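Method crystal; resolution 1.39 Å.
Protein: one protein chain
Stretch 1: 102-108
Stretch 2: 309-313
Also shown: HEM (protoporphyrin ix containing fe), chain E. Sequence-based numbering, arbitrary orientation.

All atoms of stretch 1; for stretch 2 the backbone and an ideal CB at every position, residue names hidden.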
ATOM      1  N   PRO A 102      30.543  -5.714 -12.495  1.00  9.68           N
ATOM      2  CA  PRO A 102      30.012  -6.117 -11.183  1.00  9.49           C
ATOM      3  C   PRO A 102      28.695  -6.887 -11.330  1.00  8.33           C
ATOM      4  O   PRO A 102      27.926  -6.633 -12.268  1.00  9.19           O
ATOM      5  CB  PRO A 102      29.751  -4.780 -10.472  1.00 10.61           C
ATOM      6  CG  PRO A 102      30.495  -3.742 -11.264  1.00 11.78           C
ATOM      7  CD  PRO A 102      30.512  -4.253 -12.675  1.00 10.97           C
ATOM      8  N   LEU A 103      28.428  -7.796 -10.397  1.00  8.67           N
ATOM      9  CA  LEU A 103      27.195  -8.559 -10.435  1.00  9.03           C
ATOM     10  C   LEU A 103      26.565  -8.735  -9.060  1.00  8.15           C
ATOM     11  O   LEU A 103      27.233  -8.625  -8.024  1.00  8.54           O
ATOM     12  CB  LEU A 103      27.421  -9.930 -11.093  1.00 11.59           C
ATOM     13  CG  LEU A 103      28.161 -11.001 -10.286  1.00 10.92           C
ATOM     14  CD1 LEU A 103      27.259 -11.766  -9.312  1.00 11.13           C
ATOM     15  CD2 LEU A 103      28.832 -11.974 -11.236  1.00 13.39           C
ATOM     16  N   ALA A 104      25.267  -9.024  -9.080  1.00  7.74           N
ATOM     17  CA  ALA A 104      24.541  -9.536  -7.928  1.00  8.17           C
ATOM     18  C   ALA A 104      23.965 -10.888  -8.323  1.00  8.49           C
ATOM     19  O   ALA A 104      23.736 -11.149  -9.508  1.00  8.21           O
ATOM     20  CB  ALA A 104      23.414  -8.598  -7.541  1.00  8.07           C
ATOM     21  N   VAL A 105      23.718 -11.744  -7.337  1.00  7.99           N
ATOM     22  CA  VAL A 105      23.027 -13.007  -7.579  1.00  7.85           C
ATOM     23  C   VAL A 105      22.081 -13.299  -6.433  1.00  7.50           C
ATOM     24  O   VAL A 105      22.377 -12.972  -5.291  1.00  8.45           O
ATOM     25  CB  VAL A 105      24.028 -14.186  -7.787  1.00  8.94           C
ATOM     26  CG1 VAL A 105      24.765 -14.534  -6.490  1.00 11.40           C
ATOM     27  CG2 VAL A 105      23.324 -15.413  -8.331  1.00  9.75           C
ATOM     28  N   ARG A 106      20.929 -13.887  -6.740  1.00  7.75           N
ATOM     29  CA  ARG A 106      20.062 -14.450  -5.709  1.00  7.49           C
ATOM     30  C   ARG A 106      19.725 -15.888  -6.086  1.00  7.45           C
ATOM     31  O   ARG A 106      19.348 -16.171  -7.232  1.00  8.11           O
ATOM     32  CB  ARG A 106      18.792 -13.608  -5.505  1.00  7.65           C
ATOM     33  CG  ARG A 106      17.908 -14.068  -4.330  1.00  7.89           C
ATOM     34  CD  ARG A 106      16.755 -13.101  -4.114  1.00  7.83           C
ATOM     35  NE  ARG A 106      15.845 -13.489  -3.030  1.00  6.82           N
ATOM     36  CZ  ARG A 106      14.847 -14.363  -3.157  1.00  7.12           C
ATOM     37  NH1 ARG A 106      14.638 -14.982  -4.319  1.00  7.96           N
ATOM     38  NH2 ARG A 106      14.061 -14.634  -2.111  1.00  8.45           N
ATOM     39  N   PHE A 107      19.908 -16.787  -5.125  1.00  7.34           N
ATOM     40  CA  PHE A 107      19.528 -18.191  -5.258  1.00  7.98           C
ATOM     41  C   PHE A 107      18.290 -18.407  -4.408  1.00  8.02           C
ATOM     42  O   PHE A 107      18.059 -17.678  -3.442  1.00  7.97           O
ATOM     43  CB  PHE A 107      20.634 -19.095  -4.720  1.00  8.02           C
ATOM     44  CG  PHE A 107      21.961 -18.939  -5.423  1.00  8.66           C
ATOM     45  CD1 PHE A 107      22.180 -19.527  -6.664  1.00  9.71           C
ATOM     46  CD2 PHE A 107      22.995 -18.233  -4.828  1.00  9.33           C
ATOM     47  CE1 PHE A 107      23.402 -19.395  -7.306  1.00 10.24           C
ATOM     48  CE2 PHE A 107      24.216 -18.096  -5.463  1.00 10.16           C
ATOM     49  CZ  PHE A 107      24.421 -18.680  -6.703  1.00 10.11           C
ATOM     50  N   SER A 108      17.503 -19.428  -4.721  1.00  8.42           N
ATOM     51  CA  SER A 108      16.228 -19.601  -4.028  1.00  7.28           C
ATOM     52  C   SER A 108      15.648 -20.981  -4.258  1.00  7.32           C
ATOM     53  O   SER A 108      16.108 -21.710  -5.130  1.00  8.10           O
ATOM     54  CB  SER A 108      15.229 -18.558  -4.543  1.00  7.80           C
ATOM     55  OG  SER A 108      15.108 -18.637  -5.958  1.00  8.65           O
ATOM     56  N   UNK A 309      33.925 -16.244 -17.074  1.00 11.36           N
ATOM     57  CA  UNK A 309      33.513 -16.827 -15.803  1.00 11.71           C
ATOM     58  C   UNK A 309      32.965 -15.733 -14.904  1.00 11.46           C
ATOM     59  O   UNK A 309      33.225 -14.547 -15.128  1.00 11.65           O
ATOM     60  CB  UNK A 309      34.678 -17.552 -15.126  1.00 11.71           C
ATOM     61  N   UNK A 310      32.219 -16.120 -13.877  1.00 11.51           N
ATOM     62  CA  UNK A 310      31.895 -15.169 -12.823  1.00 12.22           C
ATOM     63  C   UNK A 310      32.240 -15.756 -11.460  1.00 11.58           C
ATOM     64  O   UNK A 310      32.299 -16.980 -11.286  1.00 11.23           O
ATOM     65  CB  UNK A 310      30.416 -14.783 -12.881  1.00 12.22           C
ATOM     66  N   UNK A 311      32.510 -14.867 -10.513  1.00 10.26           N
ATOM     67  CA  UNK A 311      32.968 -15.236  -9.184  1.00 10.43           C
ATOM     68  C   UNK A 311      32.144 -14.470  -8.158  1.00 10.12           C
ATOM     69  O   UNK A 311      31.796 -13.307  -8.380  1.00 10.65           O
ATOM     70  CB  UNK A 311      34.462 -14.953  -9.014  1.00 10.43           C
ATOM     71  N   UNK A 312      31.787 -15.133  -7.061  1.00  9.72           N
ATOM     72  CA  UNK A 312      31.052 -14.461  -5.993  1.00  8.96           C
ATOM     73  C   UNK A 312      32.042 -14.165  -4.875  1.00  9.40           C
ATOM     74  O   UNK A 312      32.545 -15.092  -4.222  1.00 10.82           O
ATOM     75  CB  UNK A 312      29.881 -15.309  -5.492  1.00  8.96           C
ATOM     76  N   UNK A 313      32.332 -12.882  -4.663  1.00  9.95           N
ATOM     77  CA  UNK A 313      33.360 -12.505  -3.693  1.00  9.90           C
ATOM     78  C   UNK A 313      32.947 -11.450  -2.665  1.00 11.00           C
ATOM     79  O   UNK A 313      33.798 -10.902  -1.970  1.00 12.59           O
ATOM     80  CB  UNK A 313      34.586 -11.992  -4.451  1.00  9.90           C
TER
HETATM   81  CHA HEM E1517      10.521 -15.222  -9.415  1.00  7.78           C
HETATM   82  CHB HEM E1517       6.992 -14.951 -12.731  1.00  7.76           C
HETATM   83  CHC HEM E1517       8.897 -18.797 -14.970  1.00  9.27           C
HETATM   84  CHD HEM E1517      13.002 -17.980 -12.590  1.00  9.14           C
HETATM   85  C1A HEM E1517       9.399 -14.825 -10.101  1.00  7.47           C
HETATM   86  C2A HEM E1517       8.550 -13.699  -9.761  1.00  7.68           C
HETATM   87  C3A HEM E1517       7.590 -13.625 -10.694  1.00  7.97           C
HETATM   88  C4A HEM E1517       7.790 -14.697 -11.639  1.00  8.32           C
HETATM   89  CMA HEM E1517       6.447 -12.610 -10.808  1.00  9.58           C
HETATM   90  CAA HEM E1517       8.761 -12.766  -8.547  1.00  8.05           C
HETATM   91  CBA HEM E1517       9.705 -11.638  -8.938  1.00  8.60           C
HETATM   92  CGA HEM E1517       9.818 -10.577  -7.875  1.00  7.98           C
HETATM   93  O1A HEM E1517      10.948 -10.056  -7.703  1.00  8.10           O
HETATM   94  O2A HEM E1517       8.810 -10.234  -7.204  1.00  8.16           O
HETATM   95  C1B HEM E1517       7.173 -15.984 -13.621  1.00  7.39           C
HETATM   96  C2B HEM E1517       6.294 -16.329 -14.715  1.00  8.68           C
HETATM   97  C3B HEM E1517       6.817 -17.417 -15.318  1.00  8.92           C
HETATM   98  C4B HEM E1517       8.045 -17.758 -14.634  1.00  7.95           C
HETATM   99  CMB HEM E1517       4.997 -15.565 -15.052  1.00  8.92           C
HETATM  100  CAB HEM E1517       6.324 -18.203 -16.548  1.00 10.08           C
HETATM  101  CBB HEM E1517       5.594 -17.638 -17.509  1.00 10.92           C
HETATM  102  C1C HEM E1517      10.242 -18.805 -14.648  1.00  8.57           C
HETATM  103  C2C HEM E1517      11.330 -19.429 -15.387  1.00  9.59           C
HETATM  104  C3C HEM E1517      12.465 -19.190 -14.707  1.00  8.77           C
HETATM  105  C4C HEM E1517      12.122 -18.398 -13.546  1.00  9.12           C
HETATM  106  CMC HEM E1517      11.160 -20.234 -16.699  1.00 10.92           C
HETATM  107  CAC HEM E1517      13.928 -19.565 -15.047  1.00  9.86           C
HETATM  108  CBC HEM E1517      14.362 -19.723 -16.309  1.00 13.07           C
HETATM  109  C1D HEM E1517      12.684 -17.232 -11.491  1.00  8.53           C
HETATM  110  C2D HEM E1517      13.627 -16.916 -10.468  1.00  8.01           C
HETATM  111  C3D HEM E1517      12.878 -16.064  -9.480  1.00  8.30           C
HETATM  112  C4D HEM E1517      11.545 -15.928 -10.000  1.00  7.03           C
HETATM  113  CMD HEM E1517      15.086 -17.360 -10.384  1.00  8.89           C
HETATM  114  CAD HEM E1517      13.472 -15.458  -8.217  1.00  8.20           C
HETATM  115  CBD HEM E1517      14.302 -14.239  -8.613  1.00  8.51           C
HETATM  116  CGD HEM E1517      14.936 -13.753  -7.344  1.00  8.26           C
HETATM  117  O1D HEM E1517      14.613 -12.629  -6.884  1.00  8.79           O
HETATM  118  O2D HEM E1517      15.761 -14.508  -6.769  1.00  8.20           O
HETATM  119  NA  HEM E1517       8.916 -15.412 -11.261  1.00  7.83           N
HETATM  120  NB  HEM E1517       8.229 -16.870 -13.592  1.00  7.70           N
HETATM  121  NC  HEM E1517      10.765 -18.176 -13.529  1.00  8.80           N
HETATM  122  ND  HEM E1517      11.459 -16.645 -11.187  1.00  7.78           N
HETATM  123 FE   HEM E1517       9.834 -16.820 -12.362  1.00  7.93          FE

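Two strands cross here at 72° between their N-to-C directions, with axes 8.5 Å apart at closest approach. That spacing is too wide for backbone pairing, so side chains must bridge the gap. Stretch 1 alternates: Leu 103 and Val 105 point toward the other strand, Ala 104 points away, and Phe 107 starts sideways but brings its ring nearer. What it offers is a row of methyl groups and an aromatic edge. Arg 106 is out of reach of stretch 2; its NH1 donates a hydrogen bond of 2.7 Å to O2D of the heme.

Position 309 has extended backbone angles (-144/162), and its ideal CB finds nothing of stretch 1 within 5.5 Å. Stretch 1 therefore sets no rule here; a beta-branched or aromatic residue would suit the extended backbone, and a polar one could not be excluded. The deposited residue is Tyr 309, with chi1 in the p well; its side chain comes no nearer to stretch 1 than 8.3 Å, from CD2 of Tyr 309 to CD2 of Leu 103.

Position 310 is different. Its CA-to-CB bond points toward stretch 1, and the ideal CB already lies 3.6 Å from CD2 of Leu 103. Contact is thus made at the first side-chain atom; a longer chain can run on past that methyl or turn off from it, depending on chi1. An apolar chain is called for: leucine, methionine or an aromatic could turn alongside the leucine, while a charged group would meet no partner from stretch 1. The residue is Phe 310. Its CB packs 3.5 Å from Leu 103 CD2, and chi1 of 71° (p) carries the ring past the methyl, which lies obliquely to it.

At position 311 the strand alternation turns CA-to-CB away, and the ideal CB again has nothing of stretch 1 within 5.5 Å. The choice is left to other surroundings, though a beta-branched residue is a natural fit to -132/140. Ile 311 fills it, both chi angles t. What stretch 1 meets here is backbone, with O of Ile 311 4.3 Å from CD2 of Leu 103.

Position 312 is the register point, nearest to Val 105. The bond to CB runs sideways, and the ideal CB stands 5.3 Å from CG1 of Val 105, leaving room for more side chain. Alanine would leave that distance unbridged; leucine, methionine or perhaps phenylalanine could span it. Leu 312 does so in the m, t rotamer and has the largest area covered in stretch 2. Its CD2 lies 3.7 Å from CD1 of Leu 103; both CD1 and CD2 of Leu 312 lie 3.7 Å from CG1 of Val 105; and CD1 of Leu 312 lies 3.9 Å from CE2 of Phe 107, at that ring's edge. One forked side chain thus engages three residues.

Position 313 is less extended (-129/14); CB lies sideways, with nothing of stretch 1 within 5.5 Å of the ideal CB, so stretch 1 does not choose between polar and apolar chains. It is Asn 313, whose amide is hydrogen-bonded elsewhere in the structure.

Stretch 2, residues 309-313: YFILN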
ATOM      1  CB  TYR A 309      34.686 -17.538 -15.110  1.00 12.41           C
ATOM      2  CG  TYR A 309      35.766 -16.605 -14.587  1.00 12.77           C
ATOM      3  CD1 TYR A 309      36.833 -16.220 -15.391  1.00 14.08           C
ATOM      4  CD2 TYR A 309      35.722 -16.118 -13.282  1.00 12.54           C
ATOM      5  CE1 TYR A 309      37.821 -15.364 -14.913  1.00 13.98           C
ATOM      6  CE2 TYR A 309      36.696 -15.264 -12.794  1.00 14.92           C
ATOM      7  CZ  TYR A 309      37.748 -14.889 -13.610  1.00 15.44           C
ATOM      8  OH  TYR A 309      38.719 -14.038 -13.113  1.00 16.96           O
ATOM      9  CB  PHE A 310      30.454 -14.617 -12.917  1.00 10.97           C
ATOM     10  CG  PHE A 310      29.367 -15.607 -12.586  1.00 11.35           C
ATOM     11  CD1 PHE A 310      29.051 -15.898 -11.264  1.00 14.09           C
ATOM     12  CD2 PHE A 310      28.616 -16.196 -13.599  1.00 13.59           C
ATOM     13  CE1 PHE A 310      28.027 -16.784 -10.957  1.00 14.31           C
ATOM     14  CE2 PHE A 310      27.592 -17.089 -13.301  1.00 15.57           C
ATOM     15  CZ  PHE A 310      27.302 -17.384 -11.977  1.00 15.12           C
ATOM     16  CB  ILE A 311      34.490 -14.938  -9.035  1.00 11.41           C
ATOM     17  CG1 ILE A 311      35.022 -15.375  -7.669  1.00 12.42           C
ATOM     18  CG2 ILE A 311      34.808 -13.468  -9.340  1.00 12.68           C
ATOM     19  CD1 ILE A 311      36.546 -15.334  -7.571  1.00 16.06           C
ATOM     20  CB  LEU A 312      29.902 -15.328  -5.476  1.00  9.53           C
ATOM     21  CG  LEU A 312      28.916 -15.817  -6.541  1.00  9.12           C
ATOM     22  CD1 LEU A 312      27.795 -16.643  -5.909  1.00 10.65           C
ATOM     23  CD2 LEU A 312      28.350 -14.644  -7.333  1.00 10.20           C
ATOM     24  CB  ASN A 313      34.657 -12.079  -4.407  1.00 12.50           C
ATOM     25  CG  ASN A 313      34.478 -10.835  -5.271  1.00 13.49           C
ATOM     26  OD1 ASN A 313      33.410 -10.209  -5.283  1.00 12.60           O
ATOM     27  ND2 ASN A 313      35.531 -10.469  -5.998  1.00 15.90           N
TER
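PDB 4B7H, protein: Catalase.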